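Local coordinates for protein CRISPR-associated endonuclease C2c1 (Alicyclobacillus acidoterrestris, PDB 5U31) that acts as an RNA-guided DNA endonuclease in CRISPR antiviral defence, recognising PAM-flanked target DNA and cutting it with a RuvC nuclease domain, at residues A[619-624]-A[814-819]; A[566-571]-A[578-583]; A[823-828]-A[838-843]. The protein carries 3 engineered substitutions. All blocks are in the same frame, centred on the assembly; numbering follows the deposited sequence.

How the contacts relate
Contact 2 is the most deeply buried of the three, a strand pairing in the middle of the RuvC sheet, carried by backbone hydrogen bonds and an apolar face. Contact 1 is also largely buried but reaches the guide RNA: residues 619-624 include part of strand 611-621, which neighbours 578-587 in the sheet, and an arginine from helix 796-822 bridges them to a guanine. Contact 3 is only partly buried; it follows the same helix, with Met819 of contact 1 probably hydrogen-bonded through its O to Tyr824 N, and two of its tyrosines bond to RNA phosphates. Residues 841-843 then pack on Arg566 and Val582 of contact 2. G9 of chain B is shared by contacts 1 and 3.

Contact 1. Residues A[619-624]-A[814-819]; sequences QLLKLP and ADRIIM. With nucleotides of chain B.
The carbonyl oxygen of Lys622 receives NH2 of Arg816 at 2.6 Å, lying at the edge of the guanidinium and in its plane, although the N-H is bent to 117° and the hydrogen bond is weak. The other terminal nitrogen, NH1, lies 2.6 Å from O6 of G9 of chain B, again near the guanidinium plane, so that one flat cation bridges protein backbone and guide RNA base. One guanidinium face is overlain by Leu621, with CA 3.6 Å above the plane and displaced toward the rim. Leu621 then forks: CD2 approaches Arg816 NH1, while CD1 rests on the helix backbone, 4.0 Å from Ile817 CA. Farther back, chi2 of Arg816 (-139°) sets its CD beside Leu623, 4.0 Å from CD2, the two chains running past one another with opposed directions. Leu621 centres an inverse gamma turn; the Lys622 ammonium turns elsewhere, to Glu626 O. Gln619 lays its amide against the G9 base. The arrangement seats an sgRNA-binding helix against strand 611-621 of the RNase H-like RuvC core.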
loop_
_atom_site.group_PDB
_atom_site.type_symbol
_atom_site.label_atom_id
_atom_site.label_comp_id
_atom_site.label_asym_id
_atom_site.label_seq_id
_atom_site.Cartn_x
_atom_site.Cartn_y
_atom_site.Cartn_z
ATOM N N GLN A 619 23.912 2.491 10.036
ATOM C CA GLN A 619 23.179 2.086 11.220
ATOM C C GLN A 619 22.036 1.173 10.814
ATOM O O GLN A 619 21.496 1.284 9.712
ATOM C CB GLN A 619 22.644 3.302 11.986
ATOM C CG GLN A 619 23.504 3.719 13.162
ATOM C CD GLN A 619 23.496 2.692 14.278
ATOM O OE1 GLN A 619 22.434 2.255 14.732
ATOM N NE2 GLN A 619 24.683 2.292 14.723
ATOM N N LEU A 620 21.680 0.265 11.714
ATOM C CA LEU A 620 20.480 -0.548 11.568
ATOM C C LEU A 620 19.379 0.097 12.401
ATOM O O LEU A 620 19.437 0.085 13.635
ATOM C CB LEU A 620 20.738 -1.990 12.001
ATOM C CG LEU A 620 21.748 -2.778 11.165
ATOM C CD1 LEU A 620 21.641 -4.261 11.463
ATOM C CD2 LEU A 620 21.547 -2.513 9.684
ATOM N N LEU A 621 18.386 0.681 11.727
ATOM C CA LEU A 621 17.266 1.326 12.411
ATOM C C LEU A 621 16.210 0.271 12.741
ATOM O O LEU A 621 15.116 0.223 12.176
ATOM C CB LEU A 621 16.685 2.451 11.565
ATOM C CG LEU A 621 17.613 3.602 11.179
ATOM C CD1 LEU A 621 16.796 4.813 10.760
ATOM C CD2 LEU A 621 18.567 3.949 12.312
ATOM N N LYS A 622 16.569 -0.594 13.684
ATOM C CA LYS A 622 15.643 -1.622 14.129
ATOM C C LYS A 622 14.526 -0.992 14.952
ATOM O O LYS A 622 14.781 -0.224 15.885
ATOM C CB LYS A 622 16.377 -2.681 14.950
ATOM C CG LYS A 622 17.296 -3.583 14.146
ATOM C CD LYS A 622 18.180 -4.414 15.065
ATOM C CE LYS A 622 19.064 -5.377 14.284
ATOM N NZ LYS A 622 18.289 -6.509 13.714
ATOM N N LEU A 623 13.286 -1.293 14.584
ATOM C CA LEU A 623 12.178 -1.025 15.470
ATOM C C LEU A 623 12.208 -2.032 16.615
ATOM O O LEU A 623 12.825 -3.095 16.500
ATOM C CB LEU A 623 10.856 -1.102 14.713
ATOM C CG LEU A 623 10.554 0.078 13.786
ATOM C CD1 LEU A 623 9.292 -0.165 12.975
ATOM C CD2 LEU A 623 10.430 1.365 14.584
ATOM N N PRO A 624 11.584 -1.703 17.745
ATOM C CA PRO A 624 11.544 -2.651 18.863
ATOM C C PRO A 624 11.005 -4.009 18.434
ATOM O O PRO A 624 10.073 -4.109 17.633
ATOM C CB PRO A 624 10.615 -1.962 19.865
ATOM C CG PRO A 624 10.824 -0.508 19.599
ATOM C CD PRO A 624 11.033 -0.389 18.114
ATOM N N ALA A 814 8.495 5.432 9.953
ATOM C CA ALA A 814 8.776 6.685 9.262
ATOM C C ALA A 814 9.415 7.705 10.198
ATOM O O ALA A 814 10.328 8.437 9.798
ATOM C CB ALA A 814 7.493 7.244 8.650
ATOM N N ASP A 815 8.958 7.771 11.449
ATOM C CA ASP A 815 9.538 8.747 12.360
ATOM C C ASP A 815 10.993 8.415 12.665
ATOM O O ASP A 815 11.843 9.313 12.699
ATOM C CB ASP A 815 8.718 8.832 13.643
ATOM C CG ASP A 815 9.248 9.877 14.598
ATOM O OD1 ASP A 815 9.007 11.085 14.368
ATOM O OD2 ASP A 815 9.918 9.486 15.573
ATOM N N ARG A 816 11.301 7.131 12.874
ATOM C CA ARG A 816 12.687 6.733 13.100
ATOM C C ARG A 816 13.573 7.146 11.935
ATOM O O ARG A 816 14.673 7.673 12.137
ATOM C CB ARG A 816 12.783 5.225 13.329
ATOM C CG ARG A 816 12.635 4.807 14.782
ATOM C CD ARG A 816 13.616 3.705 15.147
ATOM N NE ARG A 816 15.000 4.170 15.112
ATOM C CZ ARG A 816 16.048 3.421 15.440
ATOM N NH1 ARG A 816 17.271 3.924 15.381
ATOM N NH2 ARG A 816 15.870 2.165 15.830
ATOM N N ILE A 817 13.104 6.920 10.705
ATOM C CA ILE A 817 13.896 7.280 9.534
ATOM C C ILE A 817 14.126 8.784 9.491
ATOM O O ILE A 817 15.230 9.253 9.192
ATOM C CB ILE A 817 13.211 6.772 8.253
ATOM C CG1 ILE A 817 13.075 5.246 8.283
ATOM C CG2 ILE A 817 13.986 7.220 7.028
ATOM C CD1 ILE A 817 12.237 4.677 7.148
ATOM N N ILE A 818 13.096 9.562 9.819
ATOM C CA ILE A 818 13.202 11.012 9.720
ATOM C C ILE A 818 14.058 11.567 10.848
ATOM O O ILE A 818 14.914 12.433 10.628
ATOM C CB ILE A 818 11.798 11.635 9.697
ATOM C CG1 ILE A 818 11.142 11.315 8.362
ATOM C CG2 ILE A 818 11.851 13.136 9.931
ATOM C CD1 ILE A 818 9.897 12.053 8.138
HETATM N N MSE A 819 13.859 11.076 12.061
HETATM C CA MSE A 819 14.680 11.501 13.181
HETATM C C MSE A 819 16.169 11.230 12.952
HETATM O O MSE A 819 17.013 12.047 13.314
HETATM C CB MSE A 819 14.201 10.821 14.453
HETATM C CG MSE A 819 12.890 11.391 14.940
HETATM SE SE MSE A 819 13.026 13.313 15.253
HETATM C CE MSE A 819 11.146 13.765 14.944
ATOM P P G B 9 29.089 7.212 16.524
ATOM O OP1 G B 9 28.365 8.506 16.498
ATOM O OP2 G B 9 30.559 7.185 16.738
ATOM O "O5'" G B 9 28.418 6.300 17.643
ATOM C "C5'" G B 9 27.003 6.221 17.787
ATOM C "C4'" G B 9 26.621 5.096 18.716
ATOM O "O4'" G B 9 25.207 5.179 19.054
ATOM C "C3'" G B 9 26.852 3.686 18.170
ATOM O "O3'" G B 9 27.362 2.854 19.204
ATOM C "C2'" G B 9 25.446 3.227 17.796
ATOM O "O2'" G B 9 25.257 1.829 17.813
ATOM C "C1'" G B 9 24.609 3.917 18.864
ATOM N N9 G B 9 23.205 4.095 18.494
ATOM C C8 G B 9 22.128 3.541 19.143
ATOM N N7 G B 9 20.989 3.845 18.589
ATOM C C5 G B 9 21.339 4.638 17.505
ATOM C C6 G B 9 20.520 5.263 16.534
ATOM O O6 G B 9 19.289 5.240 16.434
ATOM N N1 G B 9 21.272 5.976 15.612
ATOM C C2 G B 9 22.638 6.078 15.613
ATOM N N2 G B 9 23.159 6.818 14.622
ATOM N N3 G B 9 23.420 5.501 16.513
ATOM C C4 G B 9 22.705 4.801 17.423
ATOM P P A B 91 8.521 9.073 20.400
ATOM O OP1 A B 91 9.726 9.588 19.694
ATOM O OP2 A B 91 7.988 9.776 21.594
ATOM O "O5'" A B 91 7.370 8.937 19.312
ATOM C "C5'" A B 91 7.667 8.357 18.056
ATOM C "C4'" A B 91 6.432 7.862 17.356
ATOM O "O4'" A B 91 5.671 6.992 18.231
ATOM C "C3'" A B 91 5.432 8.922 16.944
ATOM O "O3'" A B 91 5.818 9.603 15.767
ATOM C "C2'" A B 91 4.155 8.114 16.792
ATOM O "O2'" A B 91 4.182 7.375 15.581
ATOM C "C1'" A B 91 4.295 7.125 17.949
ATOM N N9 A B 91 3.598 7.585 19.166
ATOM C C8 A B 91 4.135 8.133 20.303
ATOM N N7 A B 91 3.234 8.427 21.211
ATOM C C5 A B 91 2.027 8.048 20.635
ATOM C C6 A B 91 0.691 8.097 21.082
ATOM N N6 A B 91 0.310 8.568 22.270
ATOM N N1 A B 91 -0.267 7.632 20.254
ATOM C C2 A B 91 0.095 7.155 19.060
ATOM N N3 A B 91 1.307 7.057 18.527
ATOM C C4 A B 91 2.241 7.525 19.375
ATOM P P C B 92 5.496 11.166 15.613
ATOM O OP1 C B 92 6.404 11.763 14.595
ATOM O OP2 C B 92 5.535 11.740 16.979
ATOM O "O5'" C B 92 3.973 11.188 15.138
ATOM C "C5'" C B 92 3.544 10.480 13.979
ATOM C "C4'" C B 92 2.059 10.196 14.009
ATOM O "O4'" C B 92 1.731 9.422 15.191
ATOM C "C3'" C B 92 1.143 11.406 14.094
ATOM O "O3'" C B 92 0.918 12.006 12.836
ATOM C "C2'" C B 92 -0.122 10.826 14.709
ATOM O "O2'" C B 92 -0.888 10.149 13.725
ATOM C "C1'" C B 92 0.454 9.784 15.666
ATOM N N1 C B 92 0.589 10.296 17.051
ATOM C C2 C B 92 -0.535 10.292 17.887
ATOM O O2 C B 92 -1.618 9.867 17.453
ATOM N N3 C B 92 -0.420 10.751 19.153
ATOM C C4 C B 92 0.753 11.198 19.593
ATOM N N4 C B 92 0.816 11.643 20.847
ATOM C C5 C B 92 1.913 11.216 18.767
ATOM C C6 C B 92 1.789 10.757 17.514
#

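Contact 2. Residues A[566-571]-A[578-583]; sequences RVMSVA and ASISVF. Engineered in segment 566-571: Ala571 (natural residue Asp).
Met568, present as selenomethionine, crosses Val582 and Ile580 of the facing strand at a slant. Its CB meets Val582 CG2 at 4.1 Å. With CG anti to the backbone N (chi1 -172°), that carbon settles between two neighbours, 3.7 Å from Val582 CG2 and 3.8 Å from Ile580 CB. SE moves on over the isoleucine, 3.8 Å from Ile580 CD1, and after the bend at chi3 (68°) the terminal CE leaves the strand pair for the backbone O of Ile817. Val570 extends this apolar face: CG2 touches Ile580 CG2, and CG1 touches Ala578 CB at 3.9 Å.

Beneath the side chains the strands run antiparallel, with Met568-Val582 and Val570-Ile580 as non-hydrogen-bonded pairs. Reciprocal N-H to O bonds join Ser569 with Ser581 between these two pairs, and Val567 with Phe583 beyond the first. On the opposite face the Ser581 hydroxyl donates a weak bond to Ser569 OG (2.9 Å), and Ser569 OG is satisfied by Ala982 O. Near the turn, Ala571 N reaches Ser579 O at 2.8 Å. Ala571 is engineered; the natural residue is the aspartate inferred to serve the DNase active site, and Ser579 lies beside Ala978, another changed active-site position.

The hairpin occupies the centre of the RuvC sheet, with strand 845-850 alongside 566-572 and strand 611-621 alongside 578-587. Helix 796-822 packs on the Met568, Val570 and Ile580 face, and helix 977-990 on the face of Val567, Ser569 and Phe583.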
loop_
_atom_site.group_PDB
_atom_site.type_symbol
_atom_site.label_atom_id
_atom_site.label_comp_id
_atom_site.label_asym_id
_atom_site.label_seq_id
_atom_site.Cartn_x
_atom_site.Cartn_y
_atom_site.Cartn_z
ATOM N N ARG A 566 24.268 16.372 2.636
ATOM C CA ARG A 566 24.311 14.964 3.004
ATOM C C ARG A 566 23.055 14.253 2.528
ATOM O O ARG A 566 21.963 14.825 2.512
ATOM C CB ARG A 566 24.440 14.776 4.519
ATOM C CG ARG A 566 25.726 15.298 5.105
ATOM C CD ARG A 566 25.665 15.355 6.621
ATOM N NE ARG A 566 26.997 15.581 7.165
ATOM C CZ ARG A 566 27.548 16.780 7.303
ATOM N NH1 ARG A 566 28.775 16.895 7.792
ATOM N NH2 ARG A 566 26.870 17.863 6.954
ATOM N N VAL A 567 23.222 12.985 2.161
ATOM C CA VAL A 567 22.133 12.142 1.685
ATOM C C VAL A 567 22.127 10.863 2.508
ATOM O O VAL A 567 23.181 10.258 2.729
ATOM C CB VAL A 567 22.277 11.815 0.186
ATOM C CG1 VAL A 567 21.167 10.877 -0.261
ATOM C CG2 VAL A 567 22.281 13.086 -0.646
HETATM N N MSE A 568 20.949 10.453 2.959
HETATM C CA MSE A 568 20.834 9.191 3.670
HETATM C C MSE A 568 20.060 8.179 2.837
HETATM O O MSE A 568 18.925 8.434 2.444
HETATM C CB MSE A 568 20.152 9.390 5.020
HETATM C CG MSE A 568 20.165 8.150 5.883
HETATM SE SE MSE A 568 19.095 8.354 7.491
HETATM C CE MSE A 568 17.342 8.425 6.647
ATOM N N SER A 569 20.677 7.036 2.557
ATOM C CA SER A 569 20.006 5.977 1.820
ATOM C C SER A 569 19.425 4.972 2.801
ATOM O O SER A 569 20.002 4.718 3.861
ATOM C CB SER A 569 20.962 5.286 0.848
ATOM O OG SER A 569 22.119 4.822 1.513
ATOM N N VAL A 570 18.271 4.415 2.451
ATOM C CA VAL A 570 17.505 3.571 3.355
ATOM C C VAL A 570 17.135 2.287 2.634
ATOM O O VAL A 570 16.554 2.328 1.544
ATOM C CB VAL A 570 16.235 4.283 3.859
ATOM C CG1 VAL A 570 15.471 3.387 4.818
ATOM C CG2 VAL A 570 16.590 5.599 4.510
ATOM N N ALA A 571 17.452 1.152 3.248
ATOM C CA ALA A 571 17.095 -0.163 2.724
ATOM C C ALA A 571 16.025 -0.759 3.631
ATOM O O ALA A 571 16.333 -1.294 4.700
ATOM C CB ALA A 571 18.318 -1.067 2.635
ATOM N N ALA A 578 14.654 -0.798 8.782
ATOM C CA ALA A 578 15.386 0.170 7.979
ATOM C C ALA A 578 16.872 0.061 8.271
ATOM O O ALA A 578 17.274 -0.012 9.434
ATOM C CB ALA A 578 14.903 1.597 8.256
ATOM N N SER A 579 17.676 0.052 7.210
ATOM C CA SER A 579 19.128 0.088 7.303
ATOM C C SER A 579 19.612 1.287 6.503
ATOM O O SER A 579 19.287 1.420 5.317
ATOM C CB SER A 579 19.745 -1.209 6.783
ATOM O OG SER A 579 19.083 -2.328 7.344
ATOM N N ILE A 580 20.369 2.165 7.151
ATOM C CA ILE A 580 20.700 3.459 6.578
ATOM C C ILE A 580 22.210 3.607 6.505
ATOM O O ILE A 580 22.963 2.949 7.225
ATOM C CB ILE A 580 20.075 4.622 7.383
ATOM C CG1 ILE A 580 20.751 4.766 8.751
ATOM C CG2 ILE A 580 18.577 4.409 7.555
ATOM C CD1 ILE A 580 21.740 5.912 8.827
ATOM N N SER A 581 22.645 4.485 5.607
ATOM C CA SER A 581 24.040 4.894 5.532
ATOM C C SER A 581 24.069 6.338 5.065
ATOM O O SER A 581 23.387 6.689 4.098
ATOM C CB SER A 581 24.844 4.002 4.585
ATOM O OG SER A 581 24.234 3.950 3.314
ATOM N N VAL A 582 24.848 7.164 5.755
ATOM C CA VAL A 582 24.879 8.603 5.539
ATOM C C VAL A 582 26.179 8.955 4.830
ATOM O O VAL A 582 27.253 8.479 5.216
ATOM C CB VAL A 582 24.741 9.369 6.868
ATOM C CG1 VAL A 582 24.879 10.860 6.645
ATOM C CG2 VAL A 582 23.411 9.059 7.512
ATOM N N PHE A 583 26.077 9.776 3.792
ATOM C CA PHE A 583 27.226 10.224 3.023
ATOM C C PHE A 583 27.219 11.744 2.949
ATOM O O PHE A 583 26.160 12.373 2.902
ATOM C CB PHE A 583 27.226 9.636 1.605
ATOM C CG PHE A 583 27.773 8.241 1.518
ATOM C CD1 PHE A 583 29.017 8.005 0.955
ATOM C CD2 PHE A 583 27.045 7.163 1.991
ATOM C CE1 PHE A 583 29.524 6.722 0.866
ATOM C CE2 PHE A 583 27.547 5.875 1.904
ATOM C CZ PHE A 583 28.790 5.654 1.341
#

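Contact 3. Residues A[823-828]-A[838-843]; sequences GYVYAL and AKYPPC. With nucleotides of chain B.
Gly823 O accepts two backbone donors from the returning chain, Lys839 N at 2.9 Å and Tyr840 N at 3.2 Å. The first comes from almost straight ahead of the carbonyl, at a C=O...N angle of 172°; the second lies in the carbonyl plane on a lone pair, with a nearly linear N-H (165°). Beside this fork Val825 is held between two side chains and a nucleotide. CG2 touches the edge of the Tyr840 ring at CE2 (3.6 Å) and is equally near N1 of G9 of chain B, while Lys839 crosses the valine with its CD 3.6 Å from CB before NZ comes close to the G9 sugar. On the other side of the strand Tyr824 CE1 lies 3.7 Å from Ala838 CB, in a non-hydrogen-bonded antiparallel pair.

Two of the three tyrosines reach RNA with their hydroxyls; Tyr824 OH instead bonds to Ser558 N. Tyr840 OH donates to OP1 of G9 of chain B at 2.5 Å, the phosphate oxygen lying in the ring plane, and Arg617 makes a cation-pi contact with the same ring. Tyr826 points away from residues 838-843, and its OH donates to OP1 of C90 of chain B at 2.7 Å; Trp836 meets that ring edge-to-face.

Further out, the hairpin begins at the end of helix 796-822. Gly823, with positive phi, closes the helix in a Schellman motif and starts the two-stranded antiparallel hairpin 824-827/835-838, an sgRNA-binding element of the RuvC-II region leading into strand 845-850.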
loop_
_atom_site.group_PDB
_atom_site.type_symbol
_atom_site.label_atom_id
_atom_site.label_comp_id
_atom_site.label_asym_id
_atom_site.label_seq_id
_atom_site.Cartn_x
_atom_site.Cartn_y
_atom_site.Cartn_z
ATOM N N GLY A 823 19.302 13.907 12.152
ATOM C CA GLY A 823 20.437 13.835 13.041
ATOM C C GLY A 823 20.109 13.671 14.507
ATOM O O GLY A 823 20.942 14.027 15.349
ATOM N N TYR A 824 18.938 13.142 14.840
ATOM C CA TYR A 824 18.532 12.954 16.223
ATOM C C TYR A 824 18.606 11.479 16.598
ATOM O O TYR A 824 18.246 10.604 15.804
ATOM C CB TYR A 824 17.119 13.496 16.453
ATOM C CG TYR A 824 17.039 15.000 16.349
ATOM C CD1 TYR A 824 17.095 15.794 17.485
ATOM C CD2 TYR A 824 16.926 15.629 15.115
ATOM C CE1 TYR A 824 17.027 17.172 17.400
ATOM C CE2 TYR A 824 16.859 17.009 15.020
ATOM C CZ TYR A 824 16.912 17.774 16.168
ATOM O OH TYR A 824 16.849 19.146 16.094
ATOM N N VAL A 825 19.080 11.213 17.812
ATOM C CA VAL A 825 19.220 9.859 18.331
ATOM C C VAL A 825 18.594 9.801 19.717
ATOM O O VAL A 825 18.924 10.616 20.587
ATOM C CB VAL A 825 20.695 9.422 18.385
ATOM C CG1 VAL A 825 20.830 8.102 19.123
ATOM C CG2 VAL A 825 21.258 9.311 16.982
ATOM N N TYR A 826 17.694 8.842 19.921
ATOM C CA TYR A 826 17.083 8.621 21.228
ATOM C C TYR A 826 18.094 7.904 22.117
ATOM O O TYR A 826 18.405 6.730 21.894
ATOM C CB TYR A 826 15.794 7.818 21.079
ATOM C CG TYR A 826 14.922 7.801 22.314
ATOM C CD1 TYR A 826 13.998 8.812 22.548
ATOM C CD2 TYR A 826 15.018 6.773 23.242
ATOM C CE1 TYR A 826 13.198 8.799 23.675
ATOM C CE2 TYR A 826 14.222 6.752 24.369
ATOM C CZ TYR A 826 13.315 7.766 24.580
ATOM O OH TYR A 826 12.521 7.748 25.703
ATOM N N ALA A 827 18.615 8.607 23.119
ATOM C CA ALA A 827 19.678 8.093 23.969
ATOM C C ALA A 827 19.238 8.066 25.425
ATOM O O ALA A 827 18.512 8.950 25.891
ATOM C CB ALA A 827 20.954 8.930 23.838
ATOM N N LEU A 828 19.711 7.053 26.143
ATOM C CA LEU A 828 19.363 6.850 27.541
ATOM C C LEU A 828 20.393 7.502 28.456
ATOM O O LEU A 828 21.572 7.627 28.112
ATOM C CB LEU A 828 19.264 5.358 27.864
ATOM C CG LEU A 828 17.954 4.623 27.567
ATOM C CD1 LEU A 828 17.585 4.696 26.092
ATOM C CD2 LEU A 828 18.064 3.175 28.020
ATOM N N ALA A 838 20.329 15.999 19.517
ATOM C CA ALA A 838 20.870 16.282 18.190
ATOM C C ALA A 838 22.346 15.898 18.188
ATOM O O ALA A 838 23.191 16.635 18.699
ATOM C CB ALA A 838 20.666 17.747 17.822
ATOM N N LYS A 839 22.661 14.738 17.606
ATOM C CA LYS A 839 24.022 14.210 17.597
ATOM C C LYS A 839 24.775 14.456 16.298
ATOM O O LYS A 839 26.004 14.566 16.327
ATOM C CB LYS A 839 24.014 12.702 17.882
ATOM C CG LYS A 839 24.098 12.355 19.362
ATOM C CD LYS A 839 23.752 10.893 19.642
ATOM C CE LYS A 839 24.763 9.929 19.034
ATOM N NZ LYS A 839 24.370 8.498 19.235
ATOM N N TYR A 840 24.093 14.543 15.166
ATOM C CA TYR A 840 24.757 14.619 13.876
ATOM C C TYR A 840 24.215 15.773 13.050
ATOM O O TYR A 840 23.104 16.258 13.294
ATOM C CB TYR A 840 24.583 13.310 13.091
ATOM C CG TYR A 840 24.932 12.057 13.861
ATOM C CD1 TYR A 840 26.250 11.665 14.025
ATOM C CD2 TYR A 840 23.937 11.256 14.405
ATOM C CE1 TYR A 840 26.569 10.516 14.717
ATOM C CE2 TYR A 840 24.248 10.107 15.099
ATOM C CZ TYR A 840 25.564 9.742 15.252
ATOM O OH TYR A 840 25.880 8.596 15.944
ATOM N N PRO A 841 24.987 16.251 12.074
ATOM C CA PRO A 841 24.426 17.163 11.083
ATOM C C PRO A 841 23.360 16.466 10.264
ATOM O O PRO A 841 23.453 15.254 9.991
ATOM C CB PRO A 841 25.641 17.536 10.223
ATOM C CG PRO A 841 26.806 17.336 11.121
ATOM C CD PRO A 841 26.452 16.151 11.963
ATOM N N PRO A 842 22.336 17.193 9.832
ATOM C CA PRO A 842 21.216 16.553 9.143
ATOM C C PRO A 842 21.530 16.250 7.686
ATOM O O PRO A 842 22.478 16.770 7.093
ATOM C CB PRO A 842 20.098 17.594 9.254
ATOM C CG PRO A 842 20.830 18.883 9.220
ATOM C CD PRO A 842 22.143 18.649 9.951
ATOM N N CYS A 843 20.698 15.383 7.117
ATOM C CA CYS A 843 20.744 15.038 5.705
ATOM C C CYS A 843 19.590 15.728 4.995
ATOM O O CYS A 843 18.448 15.666 5.458
ATOM C CB CYS A 843 20.639 13.527 5.505
ATOM S SG CYS A 843 21.808 12.548 6.445
ATOM P P G B 9 29.089 7.212 16.524
ATOM O OP1 G B 9 28.365 8.506 16.498
ATOM O OP2 G B 9 30.559 7.185 16.738
ATOM O "O5'" G B 9 28.418 6.300 17.643
ATOM C "C5'" G B 9 27.003 6.221 17.787
ATOM C "C4'" G B 9 26.621 5.096 18.716
ATOM O "O4'" G B 9 25.207 5.179 19.054
ATOM C "C3'" G B 9 26.852 3.686 18.170
ATOM O "O3'" G B 9 27.362 2.854 19.204
ATOM C "C2'" G B 9 25.446 3.227 17.796
ATOM O "O2'" G B 9 25.257 1.829 17.813
ATOM C "C1'" G B 9 24.609 3.917 18.864
ATOM N N9 G B 9 23.205 4.095 18.494
ATOM C C8 G B 9 22.128 3.541 19.143
ATOM N N7 G B 9 20.989 3.845 18.589
ATOM C C5 G B 9 21.339 4.638 17.505
ATOM C C6 G B 9 20.520 5.263 16.534
ATOM O O6 G B 9 19.289 5.240 16.434
ATOM N N1 G B 9 21.272 5.976 15.612
ATOM C C2 G B 9 22.638 6.078 15.613
ATOM N N2 G B 9 23.159 6.818 14.622
ATOM N N3 G B 9 23.420 5.501 16.513
ATOM C C4 G B 9 22.705 4.801 17.423
ATOM P P C B 90 9.079 8.311 25.981
ATOM O OP1 C B 90 10.232 9.182 25.632
ATOM O OP2 C B 90 7.884 8.858 26.674
ATOM O "O5'" C B 90 8.599 7.609 24.637
ATOM C "C5'" C B 90 9.511 6.845 23.862
ATOM C "C4'" C B 90 8.808 6.092 22.765
ATOM O "O4'" C B 90 7.828 5.182 23.326
ATOM C "C3'" C B 90 8.005 6.942 21.800
ATOM O "O3'" C B 90 8.811 7.557 20.819
ATOM C "C2'" C B 90 7.012 5.943 21.232
ATOM O "O2'" C B 90 7.645 5.119 20.266
ATOM C "C1'" C B 90 6.709 5.096 22.468
ATOM N N1 C B 90 5.521 5.593 23.199
ATOM C C2 C B 90 4.243 5.327 22.693
ATOM O O2 C B 90 4.135 4.683 21.639
ATOM N N3 C B 90 3.156 5.777 23.359
ATOM C C4 C B 90 3.304 6.464 24.489
ATOM N N4 C B 90 2.205 6.888 25.111
ATOM C C5 C B 90 4.589 6.748 25.031
ATOM C C6 C B 90 5.661 6.298 24.363
#